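Local coordinates for protein trehalose-6-phosphate phosphatase (Cryptococcus neoformans, PDB 5DX9) that belongs to the trehalose-phosphatase family of HAD-superfamily proteins and holds a magnesium ion and a glycan-binding pocket, at residues V42-R48 with H76-L80; N236-P242 with D260-R266; V270-G276 with A284-C290. All blocks are in the same frame, centred on the assembly; numbering follows the deposited sequence.

In the fold
The three contacts hold different parts of a HAD-type protein. Contact 3 lies closest to the chain's centre. It joins two parallel strands at one border of the main mixed sheet, through backbone hydrogen bonds and mostly buried side chains. Contact 1 is partly buried and rests mainly on side-chain packing: a loop proline meets an indole near the start of one helix and the end of another. Contact 2 is the most peripheral. It forms a separate two-stranded antiparallel sheet, apolar on one face and more polar on the other. Contacts 2 and 3 follow each other in the chain and touch where Ile265 packs on Val270. Contacts 1 and 2 are about 23 Å apart at their nearest atoms.

Contact 1. Residues V42-R48 with H76-L80; sequences VPTERTR and HWGHL
Trp77 and His76 share a first torsion near -65°, with CG opposite the carbonyl carbon, and both reach the loop at Val42 and Pro43. The Pro43 ring slides over one face of the Trp77 indole, near its rim. Pro43 CG lies 3.6 Å above the indole plane. Pro43 CB is 3.5 Å from Trp77 CZ2. Thr47 adds its methyl at the indole edge, with CG2 4.1 Å from Trp77 CH2. Val42 CG1 approaches His76 NE2 at 3.3 Å, and Pro43 CD packs on His76 CB.

Arg48 makes a second patch. CG anti to the backbone N (chi1 162°) and an extended chi2 carry Arg48 CD to 3.5 Å from His79 NE2, where the chain crosses the imidazole at about a right angle. A bend about the CG-CD bond (chi3 43°) then turns the guanidinium back to Glu45. Arg48 grips Glu45 side-on: NE reaches OE2 at 3.2 Å and NH2 reaches OE1 at 3.1 Å. Both oxygens are met from above the carboxylate plane, and this salt bridge holds the guanidinium's rotation.

The contact is mainly van der Waals packing of the loop and first turn of helix 45-56, with Thr44 as N-cap, on His76 and the type I turn from Trp77 to Leu80. Phe72 of helix 70-77 meets His76 edge-to-face. Tyr27 touches both Pro43 and Trp77. Ile51 of helix 45-56 packs on Trp77 and Leu80.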
loop_
_atom_site.group_PDB
_atom_site.type_symbol
_atom_site.label_atom_id
_atom_site.label_comp_id
_atom_site.label_asym_id
_atom_site.label_seq_id
_atom_site.Cartn_x
_atom_site.Cartn_y
_atom_site.Cartn_z
ATOM N N VAL A 42 11.934 8.996 8.312
ATOM C CA VAL A 42 13.019 8.100 7.929
ATOM C C VAL A 42 13.047 6.848 8.807
ATOM O O VAL A 42 12.872 6.931 10.023
ATOM C CB VAL A 42 14.384 8.807 8.005
ATOM C CG1 VAL A 42 14.369 10.070 7.150
ATOM C CG2 VAL A 42 14.734 9.141 9.447
ATOM N N PRO A 43 13.268 5.681 8.186
ATOM C CA PRO A 43 13.258 4.411 8.920
ATOM C C PRO A 43 14.399 4.321 9.926
ATOM O O PRO A 43 15.501 4.798 9.658
ATOM C CB PRO A 43 13.417 3.362 7.811
ATOM C CG PRO A 43 14.109 4.082 6.712
ATOM C CD PRO A 43 13.600 5.496 6.763
ATOM N N THR A 44 14.124 3.719 11.078
ATOM C CA THR A 44 15.136 3.545 12.112
ATOM C C THR A 44 16.148 2.492 11.687
ATOM O O THR A 44 16.017 1.889 10.622
ATOM C CB THR A 44 14.512 3.128 13.452
ATOM O OG1 THR A 44 13.925 1.828 13.318
ATOM C CG2 THR A 44 13.445 4.121 13.876
ATOM N N GLU A 45 17.155 2.269 12.526
ATOM C CA GLU A 45 18.161 1.255 12.242
ATOM C C GLU A 45 17.550 -0.141 12.325
ATOM O O GLU A 45 17.737 -0.965 11.431
ATOM C CB GLU A 45 19.339 1.377 13.212
ATOM C CG GLU A 45 20.672 1.006 12.593
ATOM C CD GLU A 45 20.976 1.834 11.360
ATOM O OE1 GLU A 45 21.013 3.080 11.476
ATOM O OE2 GLU A 45 21.161 1.241 10.273
ATOM N N ARG A 46 16.817 -0.395 13.405
ATOM C CA ARG A 46 16.184 -1.692 13.613
ATOM C C ARG A 46 15.195 -2.022 12.500
ATOM O O ARG A 46 15.108 -3.167 12.060
ATOM C CB ARG A 46 15.479 -1.727 14.971
ATOM C CG ARG A 46 16.427 -1.769 16.159
ATOM C CD ARG A 46 15.690 -1.541 17.471
ATOM N NE ARG A 46 14.625 -2.515 17.696
ATOM C CZ ARG A 46 13.786 -2.476 18.728
ATOM N NH1 ARG A 46 13.890 -1.512 19.629
ATOM N NH2 ARG A 46 12.843 -3.399 18.859
ATOM N N THR A 47 14.457 -1.014 12.043
ATOM C CA THR A 47 13.467 -1.205 10.986
ATOM C C THR A 47 14.139 -1.576 9.673
ATOM O O THR A 47 13.735 -2.525 8.997
ATOM C CB THR A 47 12.611 0.060 10.777
ATOM O OG1 THR A 47 11.814 0.298 11.943
ATOM C CG2 THR A 47 11.698 -0.104 9.570
ATOM N N ARG A 48 15.171 -0.817 9.318
ATOM C CA ARG A 48 15.939 -1.073 8.107
ATOM C C ARG A 48 16.537 -2.474 8.133
ATOM O O ARG A 48 16.557 -3.168 7.117
ATOM C CB ARG A 48 17.038 -0.020 7.942
ATOM C CG ARG A 48 18.145 -0.414 6.977
ATOM C CD ARG A 48 19.000 0.790 6.589
ATOM N NE ARG A 48 19.319 1.638 7.734
ATOM C CZ ARG A 48 18.664 2.754 8.040
ATOM N NH1 ARG A 48 17.653 3.159 7.281
ATOM N NH2 ARG A 48 19.020 3.468 9.101
ATOM N N HIS A 76 15.467 5.982 0.709
ATOM C CA HIS A 76 15.588 5.296 1.988
ATOM C C HIS A 76 15.539 3.779 1.866
ATOM O O HIS A 76 15.850 3.076 2.823
ATOM C CB HIS A 76 14.491 5.766 2.947
ATOM C CG HIS A 76 14.589 7.215 3.318
ATOM N ND1 HIS A 76 13.663 8.149 2.915
ATOM C CD2 HIS A 76 15.509 7.887 4.050
ATOM C CE1 HIS A 76 14.002 9.338 3.383
ATOM N NE2 HIS A 76 15.124 9.202 4.077
ATOM N N TRP A 77 15.154 3.270 0.700
ATOM C CA TRP A 77 15.013 1.823 0.536
ATOM C C TRP A 77 15.670 1.286 -0.731
ATOM O O TRP A 77 15.778 0.073 -0.908
ATOM C CB TRP A 77 13.531 1.428 0.544
ATOM C CG TRP A 77 12.854 1.677 1.857
ATOM C CD1 TRP A 77 11.881 2.597 2.115
ATOM C CD2 TRP A 77 13.109 1.005 3.098
ATOM N NE1 TRP A 77 11.509 2.536 3.436
ATOM C CE2 TRP A 77 12.250 1.567 4.062
ATOM C CE3 TRP A 77 13.978 -0.022 3.486
ATOM C CZ2 TRP A 77 12.233 1.141 5.389
ATOM C CZ3 TRP A 77 13.960 -0.445 4.805
ATOM C CH2 TRP A 77 13.093 0.135 5.740
ATOM N N GLY A 78 16.108 2.185 -1.606
ATOM C CA GLY A 78 16.694 1.793 -2.877
ATOM C C GLY A 78 17.952 0.959 -2.734
ATOM O O GLY A 78 18.380 0.300 -3.680
ATOM N N HIS A 79 18.539 0.983 -1.541
ATOM C CA HIS A 79 19.777 0.257 -1.278
ATOM C C HIS A 79 19.548 -1.241 -1.064
ATOM O O HIS A 79 20.503 -2.019 -1.017
ATOM C CB HIS A 79 20.485 0.847 -0.062
ATOM C CG HIS A 79 19.810 0.539 1.238
ATOM N ND1 HIS A 79 18.657 1.174 1.645
ATOM C CD2 HIS A 79 20.132 -0.331 2.222
ATOM C CE1 HIS A 79 18.295 0.703 2.826
ATOM N NE2 HIS A 79 19.172 -0.210 3.200
ATOM N N LEU A 80 18.287 -1.641 -0.922
ATOM C CA LEU A 80 17.955 -3.058 -0.797
ATOM C C LEU A 80 17.560 -3.616 -2.155
ATOM O O LEU A 80 16.486 -3.316 -2.678
ATOM C CB LEU A 80 16.836 -3.279 0.224
ATOM C CG LEU A 80 17.235 -3.069 1.686
ATOM C CD1 LEU A 80 16.087 -3.414 2.625
ATOM C CD2 LEU A 80 18.474 -3.876 2.029
#

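Contact 2. Residues N236-P242 with D260-R266; sequences NPVVMKP and DVELTIR
Val238 and Leu263 meet through both backbone and side chain. Leu263 N donates to Val238 O at 2.8 Å, almost straight in line with the carbonyl. The Val238 CG1 methyl packs on Leu263 CB at 3.6 Å. Two residues along, Met240 and Val261 bond in both directions. Met240 N reaches Val261 O at 2.7 Å, and Val261 N reaches Met240 O at 3.0 Å. Val239 and Glu262 form the non-hydrogen-bonded antiparallel pair between them. The short segments 238-240 and 261-263 run at 135° to each other, well off straight antiparallel.

Two faces result. On one, Val238, Met240, Val261 and Leu263 gather. Met240, a selenomethionine, has CG anti to its nitrogen (chi1 -176°) and a fully extended chain, which carries SE to 4.1 Å from Leu263 CD1. Val239 and Glu262 are on the other face, and Pro237 lies alongside the Glu262 carboxylate. Asp260 sits just before strand 261-263. Its CB packs on Val239 CG1 at 3.7 Å, and its carboxylate rests against Lys241 CG and Pro242 CD.

Arg266 and Val238 pass each other pointing opposite ways, with one face of the guanidinium against Val238 CG1. Arg266 NH1 bonds to Leu263 O at 3.1 Å and also to Ile265 O, and both acceptors lie near the guanidinium plane. These two bonds fix its rotation. Its NH2 adds only a weak bond to Asn236 O.

Outside the pair, Tyr199 of helix 190-200 packs on Met240, Pro242 and Val261. Thr264 OG1 bonds to Pro202 O.

The Met240 and Val261 part of the apolar face thus packs on helix 190-200. The other face sets Glu262 beside Val239 and Pro237. The two carbonyls tie the guanidinium to the backbone of residues 263-265 and would partly offset its charge.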
loop_
_atom_site.group_PDB
_atom_site.type_symbol
_atom_site.label_atom_id
_atom_site.label_comp_id
_atom_site.label_asym_id
_atom_site.label_seq_id
_atom_site.Cartn_x
_atom_site.Cartn_y
_atom_site.Cartn_z
ATOM N N ASN A 236 -11.682 -27.077 -3.880
ATOM C CA ASN A 236 -11.799 -26.392 -5.162
ATOM C C ASN A 236 -10.593 -25.516 -5.467
ATOM O O ASN A 236 -9.982 -24.956 -4.558
ATOM C CB ASN A 236 -13.070 -25.544 -5.196
ATOM C CG ASN A 236 -14.323 -26.379 -5.096
ATOM O OD1 ASN A 236 -14.384 -27.487 -5.627
ATOM N ND2 ASN A 236 -15.326 -25.861 -4.402
ATOM N N PRO A 237 -10.245 -25.404 -6.756
ATOM C CA PRO A 237 -9.146 -24.542 -7.198
ATOM C C PRO A 237 -9.532 -23.070 -7.135
ATOM O O PRO A 237 -10.614 -22.703 -7.594
ATOM C CB PRO A 237 -8.908 -24.978 -8.653
ATOM C CG PRO A 237 -9.716 -26.240 -8.842
ATOM C CD PRO A 237 -10.849 -26.138 -7.879
ATOM N N VAL A 238 -8.666 -22.239 -6.565
ATOM C CA VAL A 238 -8.878 -20.798 -6.608
ATOM C C VAL A 238 -8.177 -20.224 -7.833
ATOM O O VAL A 238 -6.953 -20.109 -7.868
ATOM C CB VAL A 238 -8.371 -20.099 -5.333
ATOM C CG1 VAL A 238 -6.970 -20.571 -4.987
ATOM C CG2 VAL A 238 -8.415 -18.586 -5.505
ATOM N N VAL A 239 -8.966 -19.884 -8.844
ATOM C CA VAL A 239 -8.431 -19.392 -10.105
ATOM C C VAL A 239 -8.480 -17.871 -10.166
ATOM O O VAL A 239 -9.432 -17.251 -9.690
ATOM C CB VAL A 239 -9.202 -19.976 -11.303
ATOM C CG1 VAL A 239 -8.722 -19.353 -12.605
ATOM C CG2 VAL A 239 -9.054 -21.489 -11.337
HETATM N N MSE A 240 -7.451 -17.272 -10.755
HETATM C CA MSE A 240 -7.387 -15.822 -10.867
HETATM C C MSE A 240 -7.086 -15.366 -12.291
HETATM O O MSE A 240 -6.081 -15.765 -12.881
HETATM C CB MSE A 240 -6.332 -15.266 -9.916
HETATM C CG MSE A 240 -6.269 -13.758 -9.903
HETATM SE SE MSE A 240 -4.769 -13.076 -8.875
HETATM C CE MSE A 240 -5.101 -11.174 -9.174
ATOM N N LYS A 241 -7.965 -14.531 -12.840
ATOM C CA LYS A 241 -7.725 -13.917 -14.141
ATOM C C LYS A 241 -6.620 -12.872 -14.032
ATOM O O LYS A 241 -6.359 -12.355 -12.946
ATOM C CB LYS A 241 -8.996 -13.261 -14.691
ATOM C CG LYS A 241 -10.209 -14.175 -14.809
ATOM C CD LYS A 241 -11.307 -13.499 -15.627
ATOM C CE LYS A 241 -12.637 -14.235 -15.538
ATOM N NZ LYS A 241 -13.434 -13.801 -14.353
ATOM N N PRO A 242 -5.961 -12.564 -15.157
ATOM C CA PRO A 242 -4.977 -11.475 -15.188
ATOM C C PRO A 242 -5.621 -10.137 -14.821
ATOM O O PRO A 242 -6.545 -9.697 -15.504
ATOM C CB PRO A 242 -4.491 -11.479 -16.641
ATOM C CG PRO A 242 -4.760 -12.869 -17.126
ATOM C CD PRO A 242 -6.020 -13.296 -16.434
ATOM N N ASP A 260 -5.149 -17.764 -17.163
ATOM C CA ASP A 260 -5.636 -17.725 -15.792
ATOM C C ASP A 260 -4.700 -18.564 -14.938
ATOM O O ASP A 260 -4.144 -19.554 -15.413
ATOM C CB ASP A 260 -7.069 -18.251 -15.698
ATOM C CG ASP A 260 -8.063 -17.368 -16.421
ATOM O OD1 ASP A 260 -7.630 -16.510 -17.217
ATOM O OD2 ASP A 260 -9.280 -17.532 -16.195
ATOM N N VAL A 261 -4.516 -18.175 -13.684
ATOM C CA VAL A 261 -3.614 -18.913 -12.812
ATOM C C VAL A 261 -4.346 -19.517 -11.618
ATOM O O VAL A 261 -5.341 -18.969 -11.141
ATOM C CB VAL A 261 -2.471 -18.018 -12.301
ATOM C CG1 VAL A 261 -2.950 -17.152 -11.152
ATOM C CG2 VAL A 261 -1.298 -18.868 -11.861
ATOM N N GLU A 262 -3.856 -20.660 -11.150
ATOM C CA GLU A 262 -4.356 -21.256 -9.918
ATOM C C GLU A 262 -3.516 -20.792 -8.740
ATOM O O GLU A 262 -2.308 -21.027 -8.700
ATOM C CB GLU A 262 -4.344 -22.782 -9.999
ATOM C CG GLU A 262 -5.660 -23.394 -10.433
ATOM C CD GLU A 262 -5.681 -24.900 -10.255
ATOM O OE1 GLU A 262 -6.334 -25.586 -11.071
ATOM O OE2 GLU A 262 -5.048 -25.395 -9.295
ATOM N N LEU A 263 -4.154 -20.127 -7.782
ATOM C CA LEU A 263 -3.445 -19.625 -6.610
ATOM C C LEU A 263 -3.261 -20.718 -5.563
ATOM O O LEU A 263 -4.147 -21.540 -5.344
ATOM C CB LEU A 263 -4.189 -18.436 -5.996
ATOM C CG LEU A 263 -4.360 -17.211 -6.893
ATOM C CD1 LEU A 263 -5.018 -16.072 -6.124
ATOM C CD2 LEU A 263 -3.017 -16.779 -7.463
ATOM N N THR A 264 -2.100 -20.714 -4.917
ATOM C CA THR A 264 -1.814 -21.667 -3.855
ATOM C C THR A 264 -2.387 -21.179 -2.530
ATOM O O THR A 264 -2.768 -21.975 -1.672
ATOM C CB THR A 264 -0.298 -21.893 -3.701
ATOM O OG1 THR A 264 0.234 -22.420 -4.923
ATOM C CG2 THR A 264 -0.007 -22.856 -2.555
ATOM N N ILE A 265 -2.452 -19.860 -2.379
ATOM C CA ILE A 265 -2.869 -19.246 -1.124
ATOM C C ILE A 265 -4.293 -19.627 -0.724
ATOM O O ILE A 265 -5.188 -19.685 -1.563
ATOM C CB ILE A 265 -2.772 -17.707 -1.198
ATOM C CG1 ILE A 265 -2.977 -17.094 0.183
ATOM C CG2 ILE A 265 -3.778 -17.152 -2.197
ATOM C CD1 ILE A 265 -1.916 -17.493 1.180
ATOM N N ARG A 266 -4.480 -19.901 0.564
ATOM C CA ARG A 266 -5.806 -20.086 1.145
ATOM C C ARG A 266 -5.988 -19.099 2.297
ATOM O O ARG A 266 -5.006 -18.647 2.891
ATOM C CB ARG A 266 -6.002 -21.529 1.628
ATOM C CG ARG A 266 -6.174 -22.542 0.507
ATOM C CD ARG A 266 -7.343 -22.169 -0.387
ATOM N NE ARG A 266 -7.505 -23.086 -1.513
ATOM C CZ ARG A 266 -6.775 -23.046 -2.624
ATOM N NH1 ARG A 266 -5.816 -22.138 -2.762
ATOM N NH2 ARG A 266 -6.999 -23.919 -3.596
#

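Contact 3. Residues V270-G276 with A284-C290; sequences VFATTVG and AGWHVTC
Trp286 and Ala272 begin a run of backbone bonds between two parallel strands. Trp286 N donates to Ala272 O at 2.9 Å, and Gly285 N adds a weak bond to the same oxygen. Thr274 N then reaches Trp286 O at 3.0 Å, Val288 N reaches Thr274 O at 3.0 Å, and Gly276 N closes the series at Val288 O, 2.9 Å away. A water donates to Val270 O and accepts from Trp286 NE1 at 3.1 Å, lying in the plane of the indole at its edge.

The Trp286 side chain leaves with CG opposite its carbonyl carbon (chi1 -50°) and runs beside Phe271. The Phe271 ring and the five-membered ring of Trp286 are tilted by only 16°, but are so far displaced that little of one lies over the other. Phe271 CD1 is 3.7 Å from Trp286 NE1. Ala284 CB lies close to Ala272 O, at 3.2 Å. Thr274 CG2 packs on His287 CB at 3.8 Å. Their polar atoms have partners beyond the pair: Thr274 OG1 bonds to Lys280 NZ and His287 ND1 to Thr3 OG1.

Strand 286-288 is the parallel edge of the Rossmann-like sheet of the HAD fold, and strand 206-211 flanks strand 270-275 across from it. Phe220 of helix 217-225 covers Ala272, Thr274 and Ala284. On the other face, Val294 of helix 291-306 packs on Val275 and Val288. Val275 also touches Asp212, a ligand of the magnesium ion.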
loop_
_atom_site.group_PDB
_atom_site.type_symbol
_atom_site.label_atom_id
_atom_site.label_comp_id
_atom_site.label_asym_id
_atom_site.label_seq_id
_atom_site.Cartn_x
_atom_site.Cartn_y
_atom_site.Cartn_z
ATOM N N VAL A 270 -3.554 -16.033 4.861
ATOM C CA VAL A 270 -3.518 -14.583 4.658
ATOM C C VAL A 270 -3.608 -13.844 5.988
ATOM O O VAL A 270 -4.580 -13.992 6.732
ATOM C CB VAL A 270 -4.664 -14.100 3.738
ATOM C CG1 VAL A 270 -4.627 -12.578 3.585
ATOM C CG2 VAL A 270 -4.588 -14.780 2.381
ATOM N N PHE A 271 -2.584 -13.052 6.284
ATOM C CA PHE A 271 -2.563 -12.266 7.510
ATOM C C PHE A 271 -2.667 -10.770 7.214
ATOM O O PHE A 271 -1.668 -10.049 7.222
ATOM C CB PHE A 271 -1.298 -12.571 8.310
ATOM C CG PHE A 271 -1.271 -13.962 8.881
ATOM C CD1 PHE A 271 -1.601 -14.186 10.209
ATOM C CD2 PHE A 271 -0.934 -15.047 8.088
ATOM C CE1 PHE A 271 -1.582 -15.465 10.737
ATOM C CE2 PHE A 271 -0.917 -16.330 8.611
ATOM C CZ PHE A 271 -1.244 -16.538 9.937
ATOM N N ALA A 272 -3.890 -10.313 6.955
ATOM C CA ALA A 272 -4.138 -8.902 6.682
ATOM C C ALA A 272 -4.239 -8.127 7.987
ATOM O O ALA A 272 -5.142 -8.358 8.793
ATOM C CB ALA A 272 -5.403 -8.732 5.856
ATOM N N THR A 273 -3.308 -7.200 8.182
ATOM C CA THR A 273 -3.184 -6.503 9.450
ATOM C C THR A 273 -3.290 -4.989 9.286
ATOM O O THR A 273 -2.498 -4.367 8.576
ATOM C CB THR A 273 -1.843 -6.846 10.136
ATOM O OG1 THR A 273 -1.711 -8.270 10.237
ATOM C CG2 THR A 273 -1.782 -6.241 11.521
ATOM N N THR A 274 -4.280 -4.398 9.943
ATOM C CA THR A 274 -4.378 -2.950 9.993
ATOM C C THR A 274 -3.618 -2.434 11.203
ATOM O O THR A 274 -3.468 -3.144 12.195
ATOM C CB THR A 274 -5.839 -2.466 10.063
ATOM O OG1 THR A 274 -5.880 -1.045 9.868
ATOM C CG2 THR A 274 -6.465 -2.813 11.415
ATOM N N VAL A 275 -3.124 -1.203 11.111
ATOM C CA VAL A 275 -2.534 -0.543 12.268
ATOM C C VAL A 275 -3.558 0.416 12.871
ATOM O O VAL A 275 -4.043 1.331 12.202
ATOM C CB VAL A 275 -1.246 0.221 11.912
ATOM C CG1 VAL A 275 -0.635 0.827 13.166
ATOM C CG2 VAL A 275 -0.251 -0.703 11.232
ATOM N N GLY A 276 -3.887 0.185 14.136
ATOM C CA GLY A 276 -4.915 0.938 14.830
ATOM C C GLY A 276 -5.448 0.120 15.992
ATOM O O GLY A 276 -4.924 -0.956 16.281
ATOM N N ALA A 284 -9.269 -5.880 7.212
ATOM C CA ALA A 284 -8.163 -6.709 7.674
ATOM C C ALA A 284 -8.682 -7.757 8.648
ATOM O O ALA A 284 -9.736 -7.583 9.254
ATOM C CB ALA A 284 -7.088 -5.859 8.327
ATOM N N GLY A 285 -7.947 -8.853 8.792
ATOM C CA GLY A 285 -8.336 -9.895 9.721
ATOM C C GLY A 285 -7.745 -9.665 11.098
ATOM O O GLY A 285 -8.230 -10.221 12.082
ATOM N N TRP A 286 -6.697 -8.844 11.164
ATOM C CA TRP A 286 -5.971 -8.593 12.409
ATOM C C TRP A 286 -5.645 -7.115 12.612
ATOM O O TRP A 286 -5.873 -6.289 11.728
ATOM C CB TRP A 286 -4.662 -9.388 12.443
ATOM C CG TRP A 286 -4.806 -10.832 12.120
ATOM C CD1 TRP A 286 -4.710 -11.409 10.887
ATOM C CD2 TRP A 286 -5.061 -11.896 13.043
ATOM N NE1 TRP A 286 -4.900 -12.766 10.983
ATOM C CE2 TRP A 286 -5.114 -13.090 12.297
ATOM C CE3 TRP A 286 -5.260 -11.953 14.426
ATOM C CZ2 TRP A 286 -5.351 -14.327 12.890
ATOM C CZ3 TRP A 286 -5.494 -13.184 15.011
ATOM C CH2 TRP A 286 -5.539 -14.353 14.244
ATOM N N HIS A 287 -5.088 -6.793 13.777
ATOM C CA HIS A 287 -4.591 -5.448 14.028
ATOM C C HIS A 287 -3.349 -5.457 14.900
ATOM O O HIS A 287 -3.056 -6.433 15.598
ATOM C CB HIS A 287 -5.659 -4.569 14.693
ATOM C CG HIS A 287 -5.782 -4.777 16.174
ATOM N ND1 HIS A 287 -6.716 -5.627 16.731
ATOM C CD2 HIS A 287 -5.090 -4.247 17.209
ATOM C CE1 HIS A 287 -6.593 -5.609 18.046
ATOM N NE2 HIS A 287 -5.615 -4.784 18.365
ATOM N N VAL A 288 -2.633 -4.344 14.838
ATOM C CA VAL A 288 -1.563 -4.017 15.761
ATOM C C VAL A 288 -1.714 -2.529 16.063
ATOM O O VAL A 288 -2.069 -1.755 15.175
ATOM C CB VAL A 288 -0.181 -4.334 15.175
ATOM C CG1 VAL A 288 0.909 -3.632 15.966
ATOM C CG2 VAL A 288 0.044 -5.837 15.157
ATOM N N THR A 289 -1.481 -2.128 17.307
ATOM C CA THR A 289 -1.796 -0.760 17.714
ATOM C C THR A 289 -0.821 0.282 17.170
ATOM O O THR A 289 -1.219 1.405 16.865
ATOM C CB THR A 289 -1.841 -0.630 19.247
ATOM O OG1 THR A 289 -0.709 -1.291 19.821
ATOM C CG2 THR A 289 -3.111 -1.256 19.790
ATOM N N CYS A 290 0.447 -0.094 17.043
ATOM C CA CYS A 290 1.498 0.846 16.671
ATOM C C CYS A 290 2.357 0.308 15.535
ATOM O O CYS A 290 2.488 -0.908 15.368
ATOM C CB CYS A 290 2.382 1.158 17.883
ATOM S SG CYS A 290 1.482 1.723 19.338
HETATM O O HOH W 1 -5.383 -15.074 9.048
#